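Local structure of glutamate ABC superfamily ATP binding cassette transporter, binding protein (Enterococcus faecium DO, 5EYF) at the interface of chains A and B. The protein probably captures L-glutamate outside the cell membrane and delivers it to an ABC transporter for uptake. Numbering follows the deposited sequence. Chains: chain A/B, Glutamate ABC superfamily ATP binding cassette transporter, binding protein.

Contact 1 lies on the two-fold axis that relates chains A and B. Contact 3 is close by, with C-alpha centres about 8 Å from those of contact 1. Contact 2 is farther away, about 21 Å from contact 1 and 26 Å from contact 3. The three share no residues. Contacts 1 and 3 join the lobes built from the middle of each chain. Contact 2 sends the C-terminal tail of chain A onto the other lobe of chain B. Contacts 2 and 3 each have a twin with the chains exchanged. The pairing may reflect crystal packing; the structure alone does not show a dimer in solution.

Contact 1: the interface of chains A and B. Residues chain A 192-194; chain B 192-194.
The loops at 192-194 of the two chains, each following strand 188-191, meet across the two-fold axis. In this family 3 bacterial solute-binding protein they form a short antiparallel beta bridge, A:Thr194 with B:Thr194. Two backbone hydrogen bonds make it. A:Thr194 N gives its hydrogen to B:Thr194 O at 2.8 Å, nearly straight (165° at H) and in the carbonyl plane. The return bond from B:Thr194 N to A:Thr194 O is also 2.8 Å long, with the donor close to the line of the C=O. Both amides of the pair are therefore satisfied across the axis. Each OG1 lies between its own backbone N and carbonyl carbon (chi1 59° in chain A), which turns both hydroxyls toward the axis. A:Thr194 OG1 and B:Thr194 OG1 are 3.0 Å apart, a weak hydrogen bond of undecided direction. Water 1 adds a bridge, 2.9 Å from A:Thr194 OG1 and 3.1 Å from B:Thr194 O. The CG2 methyls sit beside their own backbone N and leave the axis to the hydroxyls. On the strand 188-191 side of the bridge, A:Gly192 O lies 3.1 Å from B:Gly192 O. Two carbonyl acceptors cannot bond each other, so the pair is probably mildly unfavourable. The glycines at 192 and 193 all have positive phi values.

Contact 2: the interface of chains A and B. Residues chain A 243, 245; chain B 88-91.
A:Glu245, the C-terminal residue, lays its side-chain carboxylate over that of B:Asp90. The two planes are 18° apart and stacked, with A:Glu245 CD 3.7 Å from B:Asp90 CG. A:Glu245 CG sits beside its own backbone N, anti to the carbonyl carbon, and the extended chain beyond it carries the carboxylate out over B:Asp90. Two acids so close would probably repel if both were charged. As a counterweight, B:Asp90 N donates to A:Glu245 OE1 at 2.9 Å (150° at H). The N-H meets that oxygen from above the carboxylate plane, 60° out of it. The N-terminal end of the short helix 90-93 may add a slight favourable field. The methyl B:Ile88 CG2 packs against the terminal carboxylate, 3.5 Å from A:Glu245 OXT. Waters form the next layer. Water 2 links A:Glu245 OE1 (2.6 Å) to B:Ile88 O (2.7 Å). Water 3 joins water 2 and B:Ile88 O to A:Glu245 OXT. Water 4 connects A:Glu245 OE2, B:Asp90 OD2 and the side-chain amine of A:Lys243, with NZ 2.8 Å from the water. A positive charge there may ease the meeting of the acids. The tail follows helix 227-235 of chain A and crosses to a chain B segment flanked by the glutamate-binding residues B:Thr87 and B:Arg92.

Contact 3: the interface of chains A and B. Residues chain A 118; chain B 119, 121-122.
The aliphatic end of A:Lys118 runs across B:Asp121 and B:Asp122, with CE 3.7 Å from the methylene B:Asp121 CB. The same CE is 4.1 Å from the carboxylate carbon B:Asp122 CG. These contacts form a small apolar centre between otherwise polar residues. The lysine chain is extended at chi2 but bends at chi3 (102°), and the bend turns CE and NZ toward the two aspartates. Its side chain crosses both of theirs at a slant. At the tip, the amino group of A:Lys118 forms a salt bridge with the carboxylate of B:Asp122 through OD1. The modelled separation is too short to be real, so the exact placing of the pair is doubtful. B:Asp121 O is 3.6 Å from A:Lys118 NZ and borders the amino group on another side. The carboxylate of B:Asp121 points away, with OD2 6.0 Å from A:Lys118 NZ, and could act on the lysine only through longer-range attraction. Both aspartates belong to the 3-10 helix 120-122 of chain B, while A:Lys118 lies in the loop after strand 107-112. Near the lysine backbone, B:Ser119 OG comes to 3.6 Å from A:Lys118 O. This hydroxyl caps the start of the 3-10 helix: B:Asp121 N donates to B:Ser119 OG at 3.0 Å (146° at H).

Contact 1: the interface of chains A and B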
ATOM      1  N   GLY A 192      -2.081 -17.300  -0.801  1.00 36.16           N
ATOM      2  CA  GLY A 192      -0.752 -16.756  -0.613  1.00 35.07           C
ATOM      3  C   GLY A 192      -0.628 -15.262  -0.492  1.00 34.42           C
ATOM      4  O   GLY A 192       0.448 -14.728  -0.776  1.00 34.80           O
ATOM      5  N   GLY A 193      -1.679 -14.558  -0.072  1.00 31.25           N
ATOM      6  CA  GLY A 193      -1.387 -13.126   0.099  1.00 27.38           C
ATOM      7  C   GLY A 193      -1.064 -12.427  -1.214  1.00 25.03           C
ATOM      8  O   GLY A 193      -1.519 -12.819  -2.297  1.00 27.51           O
ATOM      9  N   THR A 194      -0.242 -11.384  -1.130  1.00 19.74           N
ATOM     10  CA  THR A 194       0.117 -10.612  -2.318  1.00 17.16           C
ATOM     11  C   THR A 194       1.626 -10.531  -2.454  1.00 17.28           C
ATOM     12  O   THR A 194       2.345 -10.596  -1.458  1.00 19.67           O
ATOM     13  CB  THR A 194      -0.464  -9.178  -2.292  1.00 16.76           C
ATOM     14  OG1 THR A 194       0.012  -8.483  -1.123  1.00 18.22           O
ATOM     15  CG2 THR A 194      -1.949  -9.198  -2.242  1.00 16.70           C
TER
ATOM     16  N   GLY B 192       5.998 -16.374   1.300  1.00 26.76           N
ATOM     17  CA  GLY B 192       4.581 -16.125   1.144  1.00 26.41           C
ATOM     18  C   GLY B 192       4.181 -14.697   0.862  1.00 25.71           C
ATOM     19  O   GLY B 192       2.990 -14.377   0.985  1.00 26.37           O
ATOM     20  N   GLY B 193       5.113 -13.818   0.496  1.00 24.54           N
ATOM     21  CA  GLY B 193       4.625 -12.472   0.162  1.00 23.29           C
ATOM     22  C   GLY B 193       4.136 -11.718   1.393  1.00 22.78           C
ATOM     23  O   GLY B 193       4.658 -11.898   2.506  1.00 24.20           O
ATOM     24  N   THR B 194       3.111 -10.871   1.206  1.00 20.44           N
ATOM     25  CA  THR B 194       2.559 -10.110   2.326  1.00 18.93           C
ATOM     26  C   THR B 194       1.087 -10.440   2.491  1.00 17.22           C
ATOM     27  O   THR B 194       0.395 -10.746   1.516  1.00 19.39           O
ATOM     28  CB  THR B 194       2.732  -8.566   2.160  1.00 18.52           C
ATOM     29  OG1 THR B 194       2.102  -8.118   0.961  1.00 20.15           O
ATOM     30  CG2 THR B 194       4.218  -8.164   2.163  1.00 18.18           C
TER
HETATM   31  O   HOH W   1      -1.762  -8.567   1.204  1.00 30.49           O

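Contact 2: the interface of chains A and B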
ATOM      1  N   LYS A 243      -8.590  -0.810   1.949  1.00 12.51           N
ATOM      2  CA  LYS A 243      -9.077   0.515   2.275  1.00 11.08           C
ATOM      3  C   LYS A 243      -7.931   1.464   2.596  1.00 11.63           C
ATOM      4  O   LYS A 243      -7.013   1.125   3.360  1.00 14.07           O
ATOM      5  CB  LYS A 243     -10.036   0.424   3.463  1.00 13.67           C
ATOM      6  CG  LYS A 243     -10.754   1.720   3.807  1.00 16.08           C
ATOM      7  CD  LYS A 243     -11.701   1.525   4.984  1.00 17.85           C
ATOM      8  CE  LYS A 243     -12.302   2.872   5.399  1.00 19.50           C
ATOM      9  NZ  LYS A 243     -13.314   2.676   6.457  1.00 20.42           N
ATOM     10  N   GLU A 245      -6.924   4.280   4.742  1.00 19.49           N
ATOM     11  CA  GLU A 245      -7.154   4.989   5.971  1.00 23.07           C
ATOM     12  C   GLU A 245      -6.083   6.099   6.113  0.60 24.82           C
ATOM     13  O   GLU A 245      -6.316   7.150   6.705  0.71 24.45           O
ATOM     14  CB  GLU A 245      -7.108   4.009   7.181  1.00 23.11           C
ATOM     15  CG  GLU A 245      -8.142   2.865   7.074  1.00 24.63           C
ATOM     16  CD  GLU A 245      -8.215   1.941   8.299  1.00 24.01           C
ATOM     17  OE1 GLU A 245      -7.243   1.849   9.085  1.00 24.11           O
ATOM     18  OE2 GLU A 245      -9.253   1.263   8.465  0.67 23.62           O
ATOM     19  OXT GLU A 245      -4.934   5.993   5.636  0.56 25.73           O
TER
ATOM     20  N   ILE B  88      -0.417   3.537   9.533  1.00 15.57           N
ATOM     21  CA  ILE B  88      -1.634   4.328   9.681  1.00 16.43           C
ATOM     22  C   ILE B  88      -2.813   3.388   9.869  1.00 16.54           C
ATOM     23  O   ILE B  88      -3.095   2.542   9.003  1.00 18.68           O
ATOM     24  CB  ILE B  88      -1.850   5.219   8.443  1.00 15.96           C
ATOM     25  CG1 ILE B  88      -0.660   6.159   8.267  1.00 16.89           C
ATOM     26  CG2 ILE B  88      -3.120   6.043   8.597  1.00 16.81           C
ATOM     27  CD1 ILE B  88      -0.780   7.031   7.064  1.00 17.59           C
ATOM     28  N   THR B  89      -3.533   3.571  10.969  1.00 16.95           N
ATOM     29  CA  THR B  89      -4.780   2.839  11.209  1.00 18.03           C
ATOM     30  C   THR B  89      -5.830   3.811  11.743  1.00 19.70           C
ATOM     31  O   THR B  89      -5.497   4.799  12.398  1.00 20.22           O
ATOM     32  CB  THR B  89      -4.622   1.666  12.204  1.00 21.14           C
ATOM     33  OG1 THR B  89      -4.492   2.161  13.547  1.00 22.50           O
ATOM     34  CG2 THR B  89      -3.441   0.739  11.838  1.00 22.06           C
ATOM     35  N   ASP B  90      -7.111   3.519  11.463  1.00 21.25           N
ATOM     36  CA  ASP B  90      -8.188   4.341  12.024  1.00 22.42           C
ATOM     37  C   ASP B  90      -8.179   4.324  13.550  1.00 23.55           C
ATOM     38  O   ASP B  90      -8.502   5.337  14.177  1.00 24.62           O
ATOM     39  CB  ASP B  90      -9.552   3.921  11.472  1.00 25.14           C
ATOM     40  CG  ASP B  90      -9.911   4.676  10.219  1.00 29.23           C
ATOM     41  OD1 ASP B  90      -9.260   5.700   9.958  1.00 31.51           O
ATOM     42  OD2 ASP B  90     -10.852   4.276   9.509  1.00 30.90           O
ATOM     43  N   GLU B  91      -7.783   3.202  14.156  0.60 23.64           N
ATOM     44  CA  GLU B  91      -7.695   3.125  15.613  0.60 25.63           C
ATOM     45  C   GLU B  91      -6.597   4.036  16.158  0.60 23.37           C
ATOM     46  O   GLU B  91      -6.750   4.633  17.232  0.60 23.76           O
ATOM     47  CB  GLU B  91      -7.467   1.671  16.014  0.60 28.79           C
ATOM     48  CG  GLU B  91      -8.439   0.711  15.295  0.60 31.03           C
ATOM     49  CD  GLU B  91      -7.840   0.027  14.054  0.60 30.64           C
ATOM     50  OE1 GLU B  91      -7.074  -0.945  14.260  0.60 33.67           O
ATOM     51  OE2 GLU B  91      -8.130   0.444  12.897  0.60 24.10           O
TER
HETATM   52  O   HOH W   2      -5.053   0.928   8.017  1.00 26.10           O
HETATM   53  O   HOH W   3      -4.300   2.889   6.419  0.52 29.88           O
HETATM   54  O   HOH W   4     -11.903   1.333   8.490  1.00 30.72           O

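Contact 3: the interface of chains A and B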
ATOM      1  N   LYS A 118       0.102 -22.738  -2.728  0.82 46.91           N
ATOM      2  CA  LYS A 118      -0.307 -21.855  -1.650  0.82 47.93           C
ATOM      3  C   LYS A 118       0.402 -20.509  -1.678  0.82 46.79           C
ATOM      4  O   LYS A 118       0.067 -19.645  -0.864  0.82 48.08           O
ATOM      5  CB  LYS A 118      -0.092 -22.532  -0.289  0.82 50.79           C
ATOM      6  CG  LYS A 118      -1.086 -23.664  -0.004  0.82 52.36           C
ATOM      7  CD  LYS A 118      -0.822 -24.354   1.331  0.82 54.25           C
ATOM      8  CE  LYS A 118      -1.794 -23.897   2.421  0.82 55.32           C
ATOM      9  NZ  LYS A 118      -1.664 -24.721   3.667  0.82 55.79           N
TER
ATOM     10  N   SER B 119       3.566 -19.808   3.717  1.00 26.58           N
ATOM     11  CA  SER B 119       2.744 -18.613   3.710  1.00 26.56           C
ATOM     12  C   SER B 119       1.921 -18.613   4.982  1.00 25.66           C
ATOM     13  O   SER B 119       1.925 -19.578   5.759  1.00 23.37           O
ATOM     14  CB  SER B 119       1.822 -18.564   2.494  1.00 28.32           C
ATOM     15  OG  SER B 119       0.671 -19.366   2.717  1.00 27.72           O
ATOM     16  N   ASP B 121      -1.027 -19.096   5.183  1.00 26.11           N
ATOM     17  CA  ASP B 121      -2.023 -20.158   5.138  1.00 27.99           C
ATOM     18  C   ASP B 121      -1.545 -21.427   5.845  1.00 27.80           C
ATOM     19  O   ASP B 121      -2.365 -22.279   6.198  1.00 28.64           O
ATOM     20  CB  ASP B 121      -2.402 -20.474   3.678  1.00 34.07           C
ATOM     21  CG  ASP B 121      -3.176 -19.335   2.996  1.00 39.57           C
ATOM     22  OD1 ASP B 121      -3.731 -18.483   3.718  1.00 41.26           O
ATOM     23  OD2 ASP B 121      -3.260 -19.311   1.732  1.00 42.05           O
ATOM     24  N   ASP B 122      -0.250 -21.571   6.067  1.00 28.01           N
ATOM     25  CA  ASP B 122       0.324 -22.749   6.711  1.00 27.21           C
ATOM     26  C   ASP B 122       0.473 -22.601   8.226  1.00 27.46           C
ATOM     27  O   ASP B 122       1.082 -23.460   8.862  1.00 28.27           O
ATOM     28  CB  ASP B 122       1.699 -23.047   6.104  1.00 28.90           C
ATOM     29  CG  ASP B 122       1.608 -23.560   4.678  1.00 31.07           C
ATOM     30  OD1 ASP B 122       0.548 -24.125   4.328  1.00 31.82           O
ATOM     31  OD2 ASP B 122       2.591 -23.407   3.906  1.00 31.41           O
TER